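Local coordinates for protein metallo-carboxypeptidase (PDB 4A39) that probably removes C-terminal residues from peptide substrates as a zinc-dependent M14 carboxypeptidase of the cytosolic type, here holding a succinic acid-based ligand, at residues Gln179-Met185 and Asp271-Asp275; Gln47-Trp51 and Gly228-Thr232; Ala121-Pro125 and Trp364-Ser369. All coordinates share one frame; numbering follows the deposited sequence.

Contact 1. Residues Gln179-Met185 and Asp271-Asp275; sequences QHPGEHM and DIHGD. With ZN (zinc ion), chain C; GEM ((2-guanidinoethylmercapto)succinic acid), chain D.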
# COMPACT_ATOMS: atom_id res chain seq x y z
N GLN A 179 4.72 2.53 3.33
CA GLN A 179 5.42 3.53 4.14
C GLN A 179 4.34 4.39 4.80
O GLN A 179 4.52 4.90 5.90
CB GLN A 179 6.30 4.42 3.28
CG GLN A 179 7.60 3.80 2.84
CD GLN A 179 8.51 4.84 2.25
OE1 GLN A 179 9.15 5.62 2.97
NE2 GLN A 179 8.57 4.89 0.92
N HIS A 180 3.22 4.56 4.09
CA HIS A 180 2.08 5.32 4.61
C HIS A 180 1.13 4.24 5.11
O HIS A 180 0.56 3.48 4.32
CB HIS A 180 1.47 6.16 3.49
CG HIS A 180 2.38 7.24 3.00
ND1 HIS A 180 2.61 7.49 1.67
CD2 HIS A 180 3.13 8.14 3.68
CE1 HIS A 180 3.47 8.49 1.54
NE2 HIS A 180 3.80 8.90 2.75
N PRO A 181 0.94 4.16 6.44
CA PRO A 181 0.08 3.17 7.10
C PRO A 181 -1.33 2.94 6.59
O PRO A 181 -1.83 1.82 6.63
CB PRO A 181 0.12 3.60 8.56
CG PRO A 181 0.24 5.08 8.47
CD PRO A 181 1.30 5.23 7.39
N GLY A 182 -1.99 4.00 6.12
CA GLY A 182 -3.35 3.85 5.64
C GLY A 182 -3.50 3.20 4.27
O GLY A 182 -4.61 2.86 3.86
N GLU A 183 -2.39 3.02 3.57
CA GLU A 183 -2.44 2.44 2.22
C GLU A 183 -2.31 0.93 2.25
O GLU A 183 -1.37 0.35 1.70
CB GLU A 183 -1.35 3.11 1.37
CG GLU A 183 -1.68 4.58 1.08
CD GLU A 183 -0.48 5.41 0.67
OE1 GLU A 183 0.48 4.85 0.09
OE2 GLU A 183 -0.50 6.64 0.91
N HIS A 184 -3.29 0.30 2.88
CA HIS A 184 -3.33 -1.15 3.07
C HIS A 184 -3.24 -2.01 1.82
O HIS A 184 -2.86 -3.18 1.90
CB HIS A 184 -4.57 -1.51 3.90
CG HIS A 184 -4.46 -1.11 5.34
ND1 HIS A 184 -4.16 -2.01 6.34
CD2 HIS A 184 -4.52 0.11 5.93
CE1 HIS A 184 -4.05 -1.36 7.49
NE2 HIS A 184 -4.27 -0.08 7.27
N MET A 185 -3.60 -1.45 0.67
CA MET A 185 -3.50 -2.20 -0.57
C MET A 185 -2.04 -2.59 -0.80
O MET A 185 -1.75 -3.58 -1.46
CB MET A 185 -4.00 -1.36 -1.75
CG MET A 185 -3.36 0.02 -1.87
SD MET A 185 -4.11 1.29 -0.82
CE MET A 185 -5.61 1.66 -1.77
N ASP A 271 8.36 1.09 -4.89
CA ASP A 271 7.81 1.58 -3.63
C ASP A 271 6.29 1.49 -3.80
O ASP A 271 5.71 2.23 -4.58
CB ASP A 271 8.29 3.02 -3.42
CG ASP A 271 7.92 3.59 -2.07
OD1 ASP A 271 7.63 2.82 -1.13
OD2 ASP A 271 7.93 4.83 -1.94
N ILE A 272 5.66 0.57 -3.07
CA ILE A 272 4.22 0.34 -3.19
C ILE A 272 3.35 1.24 -2.32
O ILE A 272 3.46 1.24 -1.09
CB ILE A 272 3.88 -1.14 -2.89
CG1 ILE A 272 4.91 -2.07 -3.55
CG2 ILE A 272 2.49 -1.47 -3.42
CD1 ILE A 272 5.04 -1.89 -5.07
N HIS A 273 2.46 1.98 -2.99
CA HIS A 273 1.55 2.95 -2.36
C HIS A 273 0.11 2.82 -2.86
O HIS A 273 -0.22 1.98 -3.69
CB HIS A 273 2.00 4.38 -2.68
CG HIS A 273 3.30 4.79 -2.05
ND1 HIS A 273 3.36 5.68 -1.00
CD2 HIS A 273 4.58 4.47 -2.35
CE1 HIS A 273 4.63 5.90 -0.68
NE2 HIS A 273 5.38 5.18 -1.49
N GLY A 274 -0.74 3.70 -2.33
CA GLY A 274 -2.14 3.74 -2.73
C GLY A 274 -2.53 5.20 -2.86
O GLY A 274 -2.09 6.04 -2.07
N ASP A 275 -3.34 5.53 -3.87
CA ASP A 275 -3.78 6.90 -4.08
C ASP A 275 -5.28 7.01 -3.85
O ASP A 275 -6.07 6.27 -4.44
CB ASP A 275 -3.45 7.38 -5.49
CG ASP A 275 -3.74 8.86 -5.68
OD1 ASP A 275 -2.94 9.70 -5.21
OD2 ASP A 275 -4.79 9.19 -6.27
ZN ZN C . 1.71 6.68 -0.04
C8 GEM D . 3.41 9.86 -3.05
S7 GEM D . 4.42 8.38 -3.39
C6 GEM D . 5.24 8.88 -4.94
C5 GEM D . 4.43 9.85 -5.81
N3 GEM D . 4.39 11.18 -5.18
C1 GEM D . 4.98 12.21 -5.78
N4 GEM D . 5.61 12.02 -6.94
N2 GEM D . 4.95 13.42 -5.24
C9 GEM D . 3.75 10.47 -1.69
O14 GEM D . 4.71 9.98 -1.05
O15 GEM D . 3.05 11.43 -1.31
C10 GEM D . 1.92 9.54 -3.13
C11 GEM D . 1.50 8.50 -2.09
O12 GEM D . 0.86 7.50 -2.50
O13 GEM D . 1.80 8.73 -0.91
O HOH W 1 5.36 2.57 0.43
O HOH W 2 2.67 3.51 1.34
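His-273 meets both His-180 and Glu-183 at a buried zinc ion. CB of His-273 lies 3.2 Å from OE1 of Glu-183 and approaches O12, a carboxylate oxygen of the bound (2-guanidinoethylmercapto)succinic acid. Beyond CG, ND1 of His-273 binds the zinc at 2.2 Å. S7 of the ligand lies over one face of the imidazole, above its centre, with NE2 of His-273 3.8 Å away. At the far end NE2 of His-273 gives its N-H to OD2 of Asp-271 at 2.6 Å. That bond lies in the imidazole plane but reaches the carboxylate from above, and together with the metal bond it helps fix the rotation of the ring. His-180, Glu-183 and His-273 form the His-x-x-Glu plus distant His zinc site of M14 carboxypeptidases: His-180 binds through ND1, and Glu-183 chelates the zinc, with OE1 2.2 Å and OE2 2.4 Å from the metal. The ligand oxygen O13 completes the coordination. The extended chain of Glu-183 (chi2 160°) is long enough for OE1 also to accept the backbone N-H of Gly-274 at 2.9 Å, from above the carboxylate plane. In the second shell, NE2 of Gln-179 donates to OD1 of Asp-271 at 3.1 Å, on the syn side, and also bonds Asn-240. His-180 has its own carboxylate partner, since its NE2 is hydrogen-bonded to Asp-238.

Contact 2. Residues Gln47-Trp51 and Gly228-Thr232; sequences QHFQW and GNLRT. With GEM ((2-guanidinoethylmercapto)succinic acid), chain D.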
# COMPACT_ATOMS: atom_id res chain seq x y z
N GLN A 47 -1.36 15.87 12.01
CA GLN A 47 -2.72 16.30 11.70
C GLN A 47 -3.46 15.48 10.66
O GLN A 47 -4.69 15.59 10.54
CB GLN A 47 -2.70 17.77 11.24
CG GLN A 47 -1.91 17.99 9.96
CD GLN A 47 -2.56 18.99 9.03
OE1 GLN A 47 -2.73 20.16 9.36
NE2 GLN A 47 -2.95 18.52 7.84
N HIS A 48 -2.73 14.66 9.92
CA HIS A 48 -3.34 13.85 8.86
C HIS A 48 -4.40 12.85 9.27
O HIS A 48 -4.37 12.29 10.36
CB HIS A 48 -2.28 13.03 8.11
CG HIS A 48 -1.07 13.81 7.71
ND1 HIS A 48 -0.01 14.05 8.56
CD2 HIS A 48 -0.73 14.38 6.52
CE1 HIS A 48 0.92 14.73 7.93
NE2 HIS A 48 0.51 14.94 6.69
N PHE A 49 -5.35 12.63 8.37
CA PHE A 49 -6.38 11.63 8.55
C PHE A 49 -7.19 11.45 7.28
O PHE A 49 -7.31 12.37 6.47
CB PHE A 49 -7.31 11.92 9.74
CG PHE A 49 -8.26 13.07 9.55
CD1 PHE A 49 -9.52 12.87 8.99
CD2 PHE A 49 -7.93 14.34 10.00
CE1 PHE A 49 -10.44 13.92 8.91
CE2 PHE A 49 -8.84 15.39 9.92
CZ PHE A 49 -10.10 15.18 9.37
N GLN A 50 -7.68 10.22 7.10
CA GLN A 50 -8.52 9.85 5.97
C GLN A 50 -8.95 8.40 6.20
O GLN A 50 -10.11 8.06 6.03
CB GLN A 50 -7.76 9.95 4.65
CG GLN A 50 -8.66 9.76 3.42
CD GLN A 50 -8.92 11.05 2.65
OE1 GLN A 50 -8.64 12.15 3.13
NE2 GLN A 50 -9.48 10.91 1.45
N TRP A 51 -7.99 7.56 6.60
CA TRP A 51 -8.26 6.15 6.88
C TRP A 51 -9.19 6.01 8.08
O TRP A 51 -9.04 6.71 9.08
CB TRP A 51 -6.95 5.40 7.14
CG TRP A 51 -7.14 4.04 7.77
CD1 TRP A 51 -7.19 3.75 9.11
CD2 TRP A 51 -7.37 2.80 7.09
NE1 TRP A 51 -7.44 2.41 9.30
CE2 TRP A 51 -7.56 1.80 8.07
CE3 TRP A 51 -7.45 2.43 5.74
CZ2 TRP A 51 -7.82 0.47 7.75
CZ3 TRP A 51 -7.71 1.10 5.42
CH2 TRP A 51 -7.89 0.13 6.42
N GLY A 228 -3.89 2.56 13.25
CA GLY A 228 -4.90 3.11 12.37
C GLY A 228 -4.57 4.48 11.82
O GLY A 228 -5.47 5.27 11.54
N ASN A 229 -3.28 4.77 11.67
CA ASN A 229 -2.81 6.04 11.13
C ASN A 229 -3.00 6.02 9.62
O ASN A 229 -3.22 4.96 9.03
CB ASN A 229 -1.30 6.22 11.37
CG ASN A 229 -0.97 6.92 12.68
OD1 ASN A 229 0.20 7.23 12.94
ND2 ASN A 229 -1.98 7.19 13.50
N LEU A 230 -2.88 7.18 9.00
CA LEU A 230 -3.00 7.29 7.55
C LEU A 230 -1.65 7.55 6.90
O LEU A 230 -1.22 6.83 6.00
CB LEU A 230 -3.91 8.47 7.16
CG LEU A 230 -3.69 8.96 5.71
CD1 LEU A 230 -4.28 7.94 4.73
CD2 LEU A 230 -4.32 10.32 5.51
N ARG A 231 -0.98 8.58 7.41
CA ARG A 231 0.25 9.08 6.82
C ARG A 231 1.61 8.94 7.51
O ARG A 231 2.62 8.69 6.84
CB ARG A 231 0.02 10.56 6.53
CG ARG A 231 1.04 11.23 5.64
CD ARG A 231 0.75 10.89 4.20
NE ARG A 231 1.77 11.45 3.33
CZ ARG A 231 1.86 11.20 2.03
NH1 ARG A 231 0.98 10.39 1.44
NH2 ARG A 231 2.84 11.74 1.33
N THR A 232 1.63 9.12 8.82
CA THR A 232 2.90 9.12 9.55
C THR A 232 3.22 7.94 10.46
O THR A 232 2.36 7.14 10.79
CB THR A 232 3.00 10.41 10.38
OG1 THR A 232 1.89 10.49 11.29
CG2 THR A 232 2.99 11.63 9.47
C8 GEM D . 3.41 9.86 -3.05
S7 GEM D . 4.42 8.38 -3.39
C6 GEM D . 5.24 8.88 -4.94
C5 GEM D . 4.43 9.85 -5.81
N3 GEM D . 4.39 11.18 -5.18
C1 GEM D . 4.98 12.21 -5.78
N4 GEM D . 5.61 12.02 -6.94
N2 GEM D . 4.95 13.42 -5.24
C9 GEM D . 3.75 10.47 -1.69
O14 GEM D . 4.71 9.98 -1.05
O15 GEM D . 3.05 11.43 -1.31
C10 GEM D . 1.92 9.54 -3.13
C11 GEM D . 1.50 8.50 -2.09
O12 GEM D . 0.86 7.50 -2.50
O13 GEM D . 1.80 8.73 -0.91
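The imidazole of His-48 lies over the aliphatic stem of Arg-231. CG of Arg-231 stands 3.8 Å from the centroid of the His-48 ring and close to the ring normal, a CH-pi contact, and CB of Arg-231 adds a second approach at 3.6 Å to CG of His-48. The ring and the guanidinium, farther along the side chain, are turned 30° apart. A bend at chi2 (79°) leads the rest of Arg-231 away from the histidine and into the ligand pocket. There NH2 of Arg-231 donates to O15 of the ligand at 2.7 Å, nearly straight (174°) and at the edge of the guanidinium, and its NH1 to O13 of the other carboxylate, the zinc-bound oxygen, at 3.0 Å. A salt bridge from NE to Asp-238 helps hold the flat group, and arginine suits the place by offering N-H groups to both carboxylates of the ligand while NE keeps Asp-238. The contact joins a loop of the N-terminal domain of this cytosolic carboxypeptidase to the loop that follows helix 222-226 in the zinc carboxypeptidase domain. Leu-230 fills the middle: its CD2 lies 3.6 Å from the carbonyl carbon of Phe-49 and equally near CB of Gln-50, an apolar fork pressed on backbone and side-chain stem. Trp-51 turns its indole edge to the other loop, with CD1 3.3 Å from the carbonyl O of Gly-228 and NE1 bonded to Ser-22. Gly-228 ends the helix in a Schellman motif, whose positive phi glycine adopts readily.

Contact 3. Residues Ala121-Pro125 and Trp364-Ser369; sequences AYFEP and WSGARS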
# COMPACT_ATOMS: atom_id res chain seq x y z
N ALA A 121 -14.46 0.05 6.59
CA ALA A 121 -13.08 0.51 6.50
C ALA A 121 -12.87 1.28 5.20
O ALA A 121 -13.66 1.17 4.27
CB ALA A 121 -12.11 -0.66 6.58
N TYR A 122 -11.78 2.05 5.14
CA TYR A 122 -11.47 2.84 3.96
C TYR A 122 -10.98 1.93 2.84
O TYR A 122 -11.13 2.24 1.65
CB TYR A 122 -10.44 3.91 4.32
CG TYR A 122 -10.18 4.96 3.25
CD1 TYR A 122 -11.21 5.42 2.43
CD2 TYR A 122 -8.91 5.51 3.09
CE1 TYR A 122 -10.98 6.41 1.47
CE2 TYR A 122 -8.67 6.49 2.13
CZ TYR A 122 -9.71 6.94 1.33
OH TYR A 122 -9.47 7.91 0.38
N PHE A 123 -10.39 0.80 3.23
CA PHE A 123 -9.92 -0.22 2.29
C PHE A 123 -9.82 -1.52 3.07
O PHE A 123 -9.72 -1.50 4.29
CB PHE A 123 -8.55 0.12 1.70
CG PHE A 123 -8.19 -0.70 0.48
CD1 PHE A 123 -8.67 -0.34 -0.77
CD2 PHE A 123 -7.42 -1.85 0.60
CE1 PHE A 123 -8.39 -1.13 -1.89
CE2 PHE A 123 -7.13 -2.64 -0.51
CZ PHE A 123 -7.61 -2.28 -1.76
N GLU A 124 -9.86 -2.66 2.37
CA GLU A 124 -9.74 -3.96 3.03
C GLU A 124 -8.46 -3.94 3.86
O GLU A 124 -7.36 -3.91 3.31
CB GLU A 124 -9.68 -5.07 1.97
CG GLU A 124 -9.72 -6.48 2.52
CD GLU A 124 -9.94 -7.53 1.45
OE1 GLU A 124 -10.04 -7.18 0.25
OE2 GLU A 124 -10.01 -8.72 1.82
N PRO A 125 -8.57 -3.97 5.20
CA PRO A 125 -7.42 -3.93 6.11
C PRO A 125 -6.45 -5.10 6.10
O PRO A 125 -6.85 -6.25 5.87
CB PRO A 125 -8.06 -3.76 7.50
CG PRO A 125 -9.43 -3.23 7.21
CD PRO A 125 -9.83 -3.99 5.98
N TRP A 364 -11.53 -1.60 -5.97
CA TRP A 364 -10.20 -2.20 -5.91
C TRP A 364 -10.19 -2.97 -4.59
O TRP A 364 -10.76 -2.50 -3.59
CB TRP A 364 -9.10 -1.13 -5.94
CG TRP A 364 -7.73 -1.72 -6.13
CD1 TRP A 364 -6.72 -1.77 -5.21
CD2 TRP A 364 -7.23 -2.37 -7.31
NE1 TRP A 364 -5.63 -2.42 -5.74
CE2 TRP A 364 -5.91 -2.80 -7.02
CE3 TRP A 364 -7.76 -2.64 -8.58
CZ2 TRP A 364 -5.12 -3.49 -7.96
CZ3 TRP A 364 -6.98 -3.33 -9.51
CH2 TRP A 364 -5.67 -3.74 -9.19
N SER A 365 -9.55 -4.13 -4.59
CA SER A 365 -9.54 -5.01 -3.43
C SER A 365 -8.20 -5.63 -3.08
O SER A 365 -7.21 -5.48 -3.80
CB SER A 365 -10.50 -6.16 -3.72
OG SER A 365 -9.99 -6.89 -4.83
N GLY A 366 -8.18 -6.36 -1.97
CA GLY A 366 -6.97 -7.03 -1.56
C GLY A 366 -6.60 -8.07 -2.61
O GLY A 366 -5.43 -8.22 -2.95
N ALA A 367 -7.60 -8.77 -3.13
CA ALA A 367 -7.35 -9.81 -4.14
C ALA A 367 -6.75 -9.25 -5.43
O ALA A 367 -5.83 -9.84 -6.00
CB ALA A 367 -8.64 -10.56 -4.45
N ARG A 368 -7.26 -8.11 -5.89
CA ARG A 368 -6.74 -7.51 -7.11
C ARG A 368 -5.33 -6.95 -6.86
O ARG A 368 -4.50 -6.92 -7.76
CB ARG A 368 -7.69 -6.42 -7.62
CG ARG A 368 -9.01 -7.01 -8.12
CD ARG A 368 -10.07 -5.95 -8.40
NE ARG A 368 -9.88 -5.29 -9.68
CZ ARG A 368 -10.65 -4.29 -10.11
NH1 ARG A 368 -11.65 -3.85 -9.34
NH2 ARG A 368 -10.45 -3.74 -11.30
N SER A 369 -5.07 -6.53 -5.62
CA SER A 369 -3.76 -6.01 -5.25
C SER A 369 -2.76 -7.17 -5.31
O SER A 369 -1.65 -7.02 -5.82
CB SER A 369 -3.79 -5.42 -3.84
OG SER A 369 -4.69 -4.32 -3.77
O HOH W 3 -10.87 -2.73 -0.45
O HOH W 4 -10.12 -9.08 -1.74
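The loop following strand 118-121 runs up to the start of helix 366-383, its backbone coming closest where the CA atoms of Glu-124 and Gly-366 are 6.2 Å apart. Glu-124 extends its chain (chi1 -173°, chi2 169°) toward the helix, and OE1 accepts the N-H of Gly-366 at 3.0 Å, from above the carboxylate plane. A water bridges the same OE1 to the backbone N of Ala-367, donating to the carboxylate and accepting from the N-H; the negative group probably gains from the helix dipole. Gly-366 has no side chain to hold the carboxylate off. The N-terminal cytosolic carboxypeptidase region, through loop 121-125, thus packs on the start of the chain's last helix. Ser-365 is the N-cap of this helix: its OG accepts from N of Arg-368. CZ of Phe-123 touches CD1 of Trp-364 at 3.6 Å, the two rings meeting rim to rim with planes 35° apart, and CE1 of Phe-123 lies 3.2 Å from the carbonyl O of Trp-364. Over the centre of one phenyl face sits a water bridging N of Glu-124 to that carbonyl. Ser-369 gives its hydroxyl proton to O of Ser-365 at 2.8 Å.

How the contacts relate
Contacts 1 and 2 share the ligand, one through the zinc and the other through Arg-231, and their centres lie about 11 Å apart. CZ of Arg-231 packs 3.1 Å from NE2 of His-180, and N of Gly-182 probably bonds O of Leu-230 at 2.9 Å. Contact 3, also about 11 Å centre to centre from contact 1, reaches it in part through Met-185, whose CB is 3.6 Å from CE2 of Phe-123; the Phe-123 side chain remains about 12 Å from the zinc. Contacts 2 and 3 both bring N-terminal loops against the catalytic domain. They meet where Trp-51 packs on Tyr-122 and the backbone O of Phe-123, and Trp-51 also stacks on His-184.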